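Local coordinates for translation initiation factor eIF2b-like protein,Translation initiation factor eIF2b-like protein (Chaetomium thermophilum, PDB 5DBO) that is the beta subunit of eIF2B, the complex that probably acts as guanine-nucleotide exchange factor for eIF2 in translation initiation, at residues I246-L250 and Y262-R266; G306-G312 and T373-I378. One frame throughout, in Å; residues are numbered along the deposited sequence.

In the fold
Both contacts belong to the Rossmann-like domain of this eIF2B beta subunit, and their centres lie 19 Å apart. Interaction 1 sits in the parallel sheet, where strand 244-248 leads through a long loop to helix 263-271 in a beta-alpha-beta unit. Interaction 2, later in the chain, pairs two strands, 307-310 and 375-378, of a small three-stranded antiparallel sheet that 300-301 completes, centred about 12 Å from the centre of the chain. The two touch where L250 packs on the turn after strand 307-310: its CG is 3.5 Å from S311 O, and its CD2 is 3.7 Å from G312 CA. L250, S311 and D376 also meet the partner eIF2B chain.

Interaction 1: I246-L250 and Y262-R266; sequences ILASL and YAALR
Strand 244-248 and helix 263-271 belong to a right-handed beta-alpha-beta crossover of the Rossmann-like sheet, and this contact packs the strand's end on the first turn of the helix. Residues 246-248 are extended; in backbone hydrogen bonds I246 pairs with V221 and A223, L247 with I277 and L279, A248 with Q225 just past strand 220-224. L247, rotamer mt, points at the helix and buries the largest area of any residue here (91 Å²): its CD1 lies 3.7 Å from Y262 CB and 3.6 Å from R266 CG, while its CD2 meets L265 CD2 at 3.9 Å. The CA atoms of L247 and Y262 are 8.2 Å apart. A248 turns its CB the other way, onto L222 and Y224. At S249 the chain is still extended (phi/psi -128/148) past the strand, its CB pointing toward Y262. Y262, the N-cap residue, has a positive phi (62/32), and R266 N donates to Y262 O at 2.7 Å, closing the first helical turn. With chi1 near -44°, the Y262 ring reaches obliquely toward the end of the strand, P226 and N278 packing beside it, until Y262 OH comes 3.6 Å from S249 CB at the ring edge.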
ATOM      1  N   ILE B 246     -13.435  -5.422   6.790  1.00 56.11           N
ATOM      2  CA  ILE B 246     -12.827  -6.740   6.834  1.00 58.48           C
ATOM      3  C   ILE B 246     -12.513  -7.133   8.277  1.00 57.85           C
ATOM      4  O   ILE B 246     -11.727  -6.479   8.962  1.00 56.33           O
ATOM      5  CB  ILE B 246     -11.562  -6.785   5.969  1.00 58.47           C
ATOM      6  CG1 ILE B 246     -11.938  -6.466   4.522  1.00 63.23           C
ATOM      7  CG2 ILE B 246     -10.893  -8.147   6.060  1.00 55.13           C
ATOM      8  CD1 ILE B 246     -10.789  -6.518   3.568  1.00 70.40           C
ATOM      9  N   LEU B 247     -13.168  -8.193   8.739  1.00 58.63           N
ATOM     10  CA  LEU B 247     -13.068  -8.613  10.132  1.00 58.54           C
ATOM     11  C   LEU B 247     -12.044  -9.711  10.312  1.00 59.78           C
ATOM     12  O   LEU B 247     -12.178 -10.796   9.750  1.00 65.62           O
ATOM     13  CB  LEU B 247     -14.426  -9.088  10.654  1.00 59.80           C
ATOM     14  CG  LEU B 247     -15.515  -8.019  10.648  1.00 61.94           C
ATOM     15  CD1 LEU B 247     -16.851  -8.610  11.047  1.00 66.72           C
ATOM     16  CD2 LEU B 247     -15.122  -6.896  11.582  1.00 60.41           C
ATOM     17  N   ALA B 248     -11.016  -9.419  11.094  1.00 60.16           N
ATOM     18  CA  ALA B 248      -9.967 -10.390  11.368  1.00 65.00           C
ATOM     19  C   ALA B 248      -9.968 -10.763  12.843  1.00 68.08           C
ATOM     20  O   ALA B 248     -10.101  -9.904  13.708  1.00 67.21           O
ATOM     21  CB  ALA B 248      -8.602  -9.842  10.950  1.00 64.18           C
ATOM     22  N   SER B 249      -9.848 -12.054  13.119  1.00 72.91           N
ATOM     23  CA  SER B 249      -9.736 -12.532  14.489  1.00 75.52           C
ATOM     24  C   SER B 249      -8.510 -13.441  14.621  1.00 76.77           C
ATOM     25  O   SER B 249      -8.121 -14.131  13.673  1.00 79.46           O
ATOM     26  CB  SER B 249     -11.017 -13.256  14.917  1.00 80.11           C
ATOM     27  OG  SER B 249     -11.469 -14.156  13.918  1.00 86.86           O
ATOM     28  N   LEU B 250      -7.902 -13.423  15.803  1.00 73.32           N
ATOM     29  CA  LEU B 250      -6.659 -14.144  16.065  1.00 72.09           C
ATOM     30  C   LEU B 250      -6.843 -15.667  16.034  1.00 74.00           C
ATOM     31  O   LEU B 250      -6.045 -16.380  15.429  1.00 79.01           O
ATOM     32  CB  LEU B 250      -6.078 -13.667  17.404  1.00 71.46           C
ATOM     33  CG  LEU B 250      -4.749 -14.175  17.985  1.00 72.52           C
ATOM     34  CD1 LEU B 250      -4.829 -15.542  18.633  1.00 74.13           C
ATOM     35  CD2 LEU B 250      -3.616 -14.089  16.955  1.00 72.87           C
ATOM     36  N   TYR B 262     -19.002 -12.125  15.284  1.00103.16           N
ATOM     37  CA  TYR B 262     -19.420 -10.770  14.923  1.00 96.79           C
ATOM     38  C   TYR B 262     -20.702 -10.754  14.103  1.00 96.16           C
ATOM     39  O   TYR B 262     -20.906  -9.865  13.281  1.00 94.64           O
ATOM     40  CB  TYR B 262     -18.311 -10.043  14.145  1.00 93.10           C
ATOM     41  CG  TYR B 262     -16.925 -10.213  14.716  1.00 90.56           C
ATOM     42  CD1 TYR B 262     -16.568  -9.615  15.917  1.00 91.80           C
ATOM     43  CD2 TYR B 262     -15.972 -10.975  14.057  1.00 89.18           C
ATOM     44  CE1 TYR B 262     -15.297  -9.767  16.443  1.00 91.62           C
ATOM     45  CE2 TYR B 262     -14.702 -11.136  14.575  1.00 89.98           C
ATOM     46  CZ  TYR B 262     -14.369 -10.529  15.767  1.00 90.71           C
ATOM     47  OH  TYR B 262     -13.104 -10.688  16.286  1.00 89.68           O
ATOM     48  N   ALA B 263     -21.577 -11.721  14.355  1.00 97.37           N
ATOM     49  CA  ALA B 263     -22.821 -11.833  13.605  1.00 96.32           C
ATOM     50  C   ALA B 263     -23.658 -10.570  13.795  1.00 95.19           C
ATOM     51  O   ALA B 263     -24.212 -10.018  12.833  1.00 93.99           O
ATOM     52  CB  ALA B 263     -23.596 -13.068  14.039  1.00 96.87           C
ATOM     53  N   ALA B 264     -23.731 -10.112  15.041  1.00 95.18           N
ATOM     54  CA  ALA B 264     -24.477  -8.905  15.371  1.00 95.53           C
ATOM     55  C   ALA B 264     -23.879  -7.696  14.662  1.00 93.41           C
ATOM     56  O   ALA B 264     -24.592  -6.929  14.008  1.00 95.63           O
ATOM     57  CB  ALA B 264     -24.488  -8.686  16.869  1.00 96.47           C
ATOM     58  N   LEU B 265     -22.560  -7.562  14.753  1.00 89.43           N
ATOM     59  CA  LEU B 265     -21.867  -6.447  14.122  1.00 85.82           C
ATOM     60  C   LEU B 265     -22.081  -6.512  12.613  1.00 88.44           C
ATOM     61  O   LEU B 265     -22.328  -5.499  11.964  1.00 90.11           O
ATOM     62  CB  LEU B 265     -20.376  -6.465  14.450  1.00 81.18           C
ATOM     63  CG  LEU B 265     -19.575  -5.466  13.615  1.00 80.33           C
ATOM     64  CD1 LEU B 265     -20.063  -4.056  13.917  1.00 79.23           C
ATOM     65  CD2 LEU B 265     -18.068  -5.589  13.834  1.00 79.82           C
ATOM     66  N   ARG B 266     -21.987  -7.718  12.066  1.00 89.41           N
ATOM     67  CA  ARG B 266     -22.090  -7.921  10.625  1.00 90.41           C
ATOM     68  C   ARG B 266     -23.492  -7.613  10.080  1.00 89.56           C
ATOM     69  O   ARG B 266     -23.620  -7.139   8.945  1.00 86.94           O
ATOM     70  CB  ARG B 266     -21.685  -9.353  10.246  1.00 92.87           C
ATOM     71  CG  ARG B 266     -20.183  -9.593  10.293  1.00 92.81           C
ATOM     72  CD  ARG B 266     -19.803 -10.975   9.795  1.00 95.28           C
ATOM     73  NE  ARG B 266     -20.467 -12.035  10.544  1.00 98.70           N
ATOM     74  CZ  ARG B 266     -20.950 -13.143   9.993  1.00101.72           C
ATOM     75  NH1 ARG B 266     -20.839 -13.336   8.684  1.00100.09           N
ATOM     76  NH2 ARG B 266     -21.545 -14.060  10.747  1.00105.01           N
TER

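Interaction 2: G306-G312 and T373-I378; sequences GLLVDSG and TTTDYI
The V309 side chain (chi1 m) lies over I378, CG2 to CD1 at 3.7 Å, on one face of an antiparallel pair in the small three-stranded sheet 300-301, 307-310, 375-378. The strands run at 142° between N-to-C directions, their axes 4.5 Å apart at closest approach. L307-I378 and V309-D376 are hydrogen-bonded pairs: L307 N to I378 O, I378 N to L307 O, V309 N to D376 O and D376 N to V309 O are each 2.9 Å. L308-Y377 and D310-T375 are non-hydrogen-bonded pairs, with CA atoms 4.9 and 4.6 Å apart. L307 and I378, both mt, join V309 against F296 of strand 293-297, an inner strand of the large sheet; I378 also reaches C314 and A317 of helix 313-322. On the other face, L308 (tp) puts CD1 3.3 Å from D376 O, and Y377 (chi1 t) sends its OH to N304, 3.8 Å from G306 CA. D310 turns from the partner strand to a salt bridge with K299. Beyond it the pairing loosens: S311 N to T374 O is a weak bond of 3.1 Å. G312, with positive phi (91/-9), is the N-cap of helix 313-322. D376 (chi1 m) bends toward this turn, and its OD2 also accepts a backbone hydrogen bond from the partner eIF2B chain, tying the strand end to the subunit interface. Within the chain, that same oxygen receives G312 N: D376 OD2 to G312 N is 2.9 Å, nearly linear at 172°.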
ATOM      1  N   GLY B 306       3.414   3.961  22.865  1.00 56.29           N
ATOM      2  CA  GLY B 306       3.169   2.536  22.758  1.00 55.93           C
ATOM      3  C   GLY B 306       1.750   2.146  23.121  1.00 58.14           C
ATOM      4  O   GLY B 306       1.100   2.819  23.923  1.00 58.78           O
ATOM      5  N   LEU B 307       1.275   1.046  22.543  1.00 56.76           N
ATOM      6  CA  LEU B 307      -0.076   0.569  22.817  1.00 52.66           C
ATOM      7  C   LEU B 307      -0.082  -0.806  23.465  1.00 56.21           C
ATOM      8  O   LEU B 307       0.749  -1.660  23.154  1.00 47.69           O
ATOM      9  CB  LEU B 307      -0.904   0.508  21.538  1.00 46.74           C
ATOM     10  CG  LEU B 307      -1.101   1.777  20.716  1.00 48.27           C
ATOM     11  CD1 LEU B 307      -2.047   1.471  19.579  1.00 51.12           C
ATOM     12  CD2 LEU B 307      -1.649   2.898  21.558  1.00 46.11           C
ATOM     13  N   LEU B 308      -1.039  -1.018  24.361  1.00 57.71           N
ATOM     14  CA  LEU B 308      -1.353  -2.358  24.830  1.00 57.65           C
ATOM     15  C   LEU B 308      -2.654  -2.763  24.162  1.00 58.34           C
ATOM     16  O   LEU B 308      -3.680  -2.103  24.338  1.00 56.52           O
ATOM     17  CB  LEU B 308      -1.473  -2.407  26.352  1.00 54.76           C
ATOM     18  CG  LEU B 308      -1.561  -3.806  26.961  1.00 55.99           C
ATOM     19  CD1 LEU B 308      -0.330  -4.596  26.580  1.00 56.78           C
ATOM     20  CD2 LEU B 308      -1.668  -3.727  28.470  1.00 53.67           C
ATOM     21  N   VAL B 309      -2.608  -3.832  23.373  1.00 60.10           N
ATOM     22  CA  VAL B 309      -3.764  -4.226  22.580  1.00 59.97           C
ATOM     23  C   VAL B 309      -4.102  -5.690  22.812  1.00 62.27           C
ATOM     24  O   VAL B 309      -3.424  -6.383  23.578  1.00 60.83           O
ATOM     25  CB  VAL B 309      -3.517  -4.007  21.078  1.00 59.20           C
ATOM     26  CG1 VAL B 309      -3.378  -2.527  20.768  1.00 56.73           C
ATOM     27  CG2 VAL B 309      -2.266  -4.756  20.640  1.00 61.84           C
ATOM     28  N   ASP B 310      -5.160  -6.156  22.157  1.00 65.84           N
ATOM     29  CA  ASP B 310      -5.498  -7.569  22.192  1.00 71.72           C
ATOM     30  C   ASP B 310      -4.437  -8.331  21.408  1.00 66.33           C
ATOM     31  O   ASP B 310      -3.781  -7.764  20.531  1.00 60.49           O
ATOM     32  CB  ASP B 310      -6.894  -7.820  21.614  1.00 82.48           C
ATOM     33  CG  ASP B 310      -7.921  -6.819  22.110  1.00 93.19           C
ATOM     34  OD1 ASP B 310      -8.414  -6.980  23.248  1.00 95.46           O
ATOM     35  OD2 ASP B 310      -8.237  -5.871  21.359  1.00 99.66           O
ATOM     36  N   SER B 311      -4.264  -9.609  21.723  1.00 68.48           N
ATOM     37  CA  SER B 311      -3.229 -10.400  21.075  1.00 66.84           C
ATOM     38  C   SER B 311      -3.508 -10.579  19.581  1.00 64.55           C
ATOM     39  O   SER B 311      -4.624 -10.900  19.173  1.00 65.96           O
ATOM     40  CB  SER B 311      -3.098 -11.760  21.760  1.00 70.24           C
ATOM     41  OG  SER B 311      -1.953 -12.453  21.294  1.00 74.27           O
ATOM     42  N   GLY B 312      -2.468 -10.405  18.776  1.00 61.06           N
ATOM     43  CA  GLY B 312      -2.577 -10.524  17.337  1.00 59.65           C
ATOM     44  C   GLY B 312      -2.892  -9.223  16.622  1.00 58.72           C
ATOM     45  O   GLY B 312      -2.827  -9.146  15.397  1.00 62.15           O
ATOM     46  N   THR B 373      -0.152 -15.280  26.187  1.00124.37           N
ATOM     47  CA  THR B 373      -0.426 -13.918  26.629  1.00119.90           C
ATOM     48  C   THR B 373      -1.619 -13.311  25.877  1.00115.32           C
ATOM     49  O   THR B 373      -1.645 -13.258  24.646  1.00113.52           O
ATOM     50  CB  THR B 373       0.833 -13.021  26.479  1.00122.72           C
ATOM     51  OG1 THR B 373       0.523 -11.679  26.877  1.00120.06           O
ATOM     52  CG2 THR B 373       1.360 -13.027  25.042  1.00121.88           C
ATOM     53  N   THR B 374      -2.621 -12.892  26.643  1.00110.15           N
ATOM     54  CA  THR B 374      -3.857 -12.308  26.117  1.00104.23           C
ATOM     55  C   THR B 374      -3.693 -10.935  25.462  1.00 97.01           C
ATOM     56  O   THR B 374      -4.529 -10.528  24.650  1.00 93.69           O
ATOM     57  CB  THR B 374      -4.917 -12.184  27.216  1.00107.37           C
ATOM     58  OG1 THR B 374      -4.405 -11.384  28.288  1.00109.84           O
ATOM     59  CG2 THR B 374      -5.288 -13.560  27.747  1.00109.71           C
ATOM     60  N   THR B 375      -2.642 -10.211  25.838  1.00 93.71           N
ATOM     61  CA  THR B 375      -2.393  -8.878  25.295  1.00 85.99           C
ATOM     62  C   THR B 375      -1.024  -8.766  24.640  1.00 84.88           C
ATOM     63  O   THR B 375      -0.090  -9.479  25.000  1.00 88.48           O
ATOM     64  CB  THR B 375      -2.480  -7.797  26.383  1.00 82.46           C
ATOM     65  OG1 THR B 375      -1.443  -8.015  27.351  1.00 80.28           O
ATOM     66  CG2 THR B 375      -3.826  -7.836  27.071  1.00 86.50           C
ATOM     67  N   ASP B 376      -0.918  -7.851  23.684  1.00 80.27           N
ATOM     68  CA  ASP B 376       0.333  -7.598  22.984  1.00 79.88           C
ATOM     69  C   ASP B 376       0.746  -6.142  23.084  1.00 74.68           C
ATOM     70  O   ASP B 376      -0.083  -5.267  23.345  1.00 73.34           O
ATOM     71  CB  ASP B 376       0.227  -7.986  21.506  1.00 85.64           C
ATOM     72  CG  ASP B 376       0.255  -9.482  21.287  1.00 96.56           C
ATOM     73  OD1 ASP B 376       0.499 -10.233  22.259  1.00105.01           O
ATOM     74  OD2 ASP B 376       0.045  -9.905  20.132  1.00 97.86           O
ATOM     75  N   TYR B 377       2.038  -5.892  22.901  1.00 71.10           N
ATOM     76  CA  TYR B 377       2.540  -4.529  22.884  1.00 66.43           C
ATOM     77  C   TYR B 377       2.839  -4.100  21.454  1.00 64.21           C
ATOM     78  O   TYR B 377       3.397  -4.860  20.665  1.00 69.12           O
ATOM     79  CB  TYR B 377       3.785  -4.385  23.762  1.00 66.06           C
ATOM     80  CG  TYR B 377       4.483  -3.048  23.621  1.00 67.97           C
ATOM     81  CD1 TYR B 377       4.019  -1.926  24.295  1.00 70.49           C
ATOM     82  CD2 TYR B 377       5.622  -2.916  22.843  1.00 70.81           C
ATOM     83  CE1 TYR B 377       4.655  -0.702  24.176  1.00 72.89           C
ATOM     84  CE2 TYR B 377       6.268  -1.698  22.721  1.00 74.43           C
ATOM     85  CZ  TYR B 377       5.779  -0.594  23.389  1.00 75.31           C
ATOM     86  OH  TYR B 377       6.419   0.620  23.268  1.00 77.36           O
ATOM     87  N   ILE B 378       2.434  -2.884  21.124  1.00 59.81           N
ATOM     88  CA  ILE B 378       2.741  -2.292  19.832  1.00 58.11           C
ATOM     89  C   ILE B 378       3.596  -1.050  20.027  1.00 57.99           C
ATOM     90  O   ILE B 378       3.147  -0.079  20.636  1.00 58.36           O
ATOM     91  CB  ILE B 378       1.463  -1.919  19.054  1.00 56.10           C
ATOM     92  CG1 ILE B 378       0.639  -3.168  18.753  1.00 56.60           C
ATOM     93  CG2 ILE B 378       1.811  -1.202  17.764  1.00 55.29           C
ATOM     94  CD1 ILE B 378      -0.565  -2.902  17.870  1.00 58.25           C
TER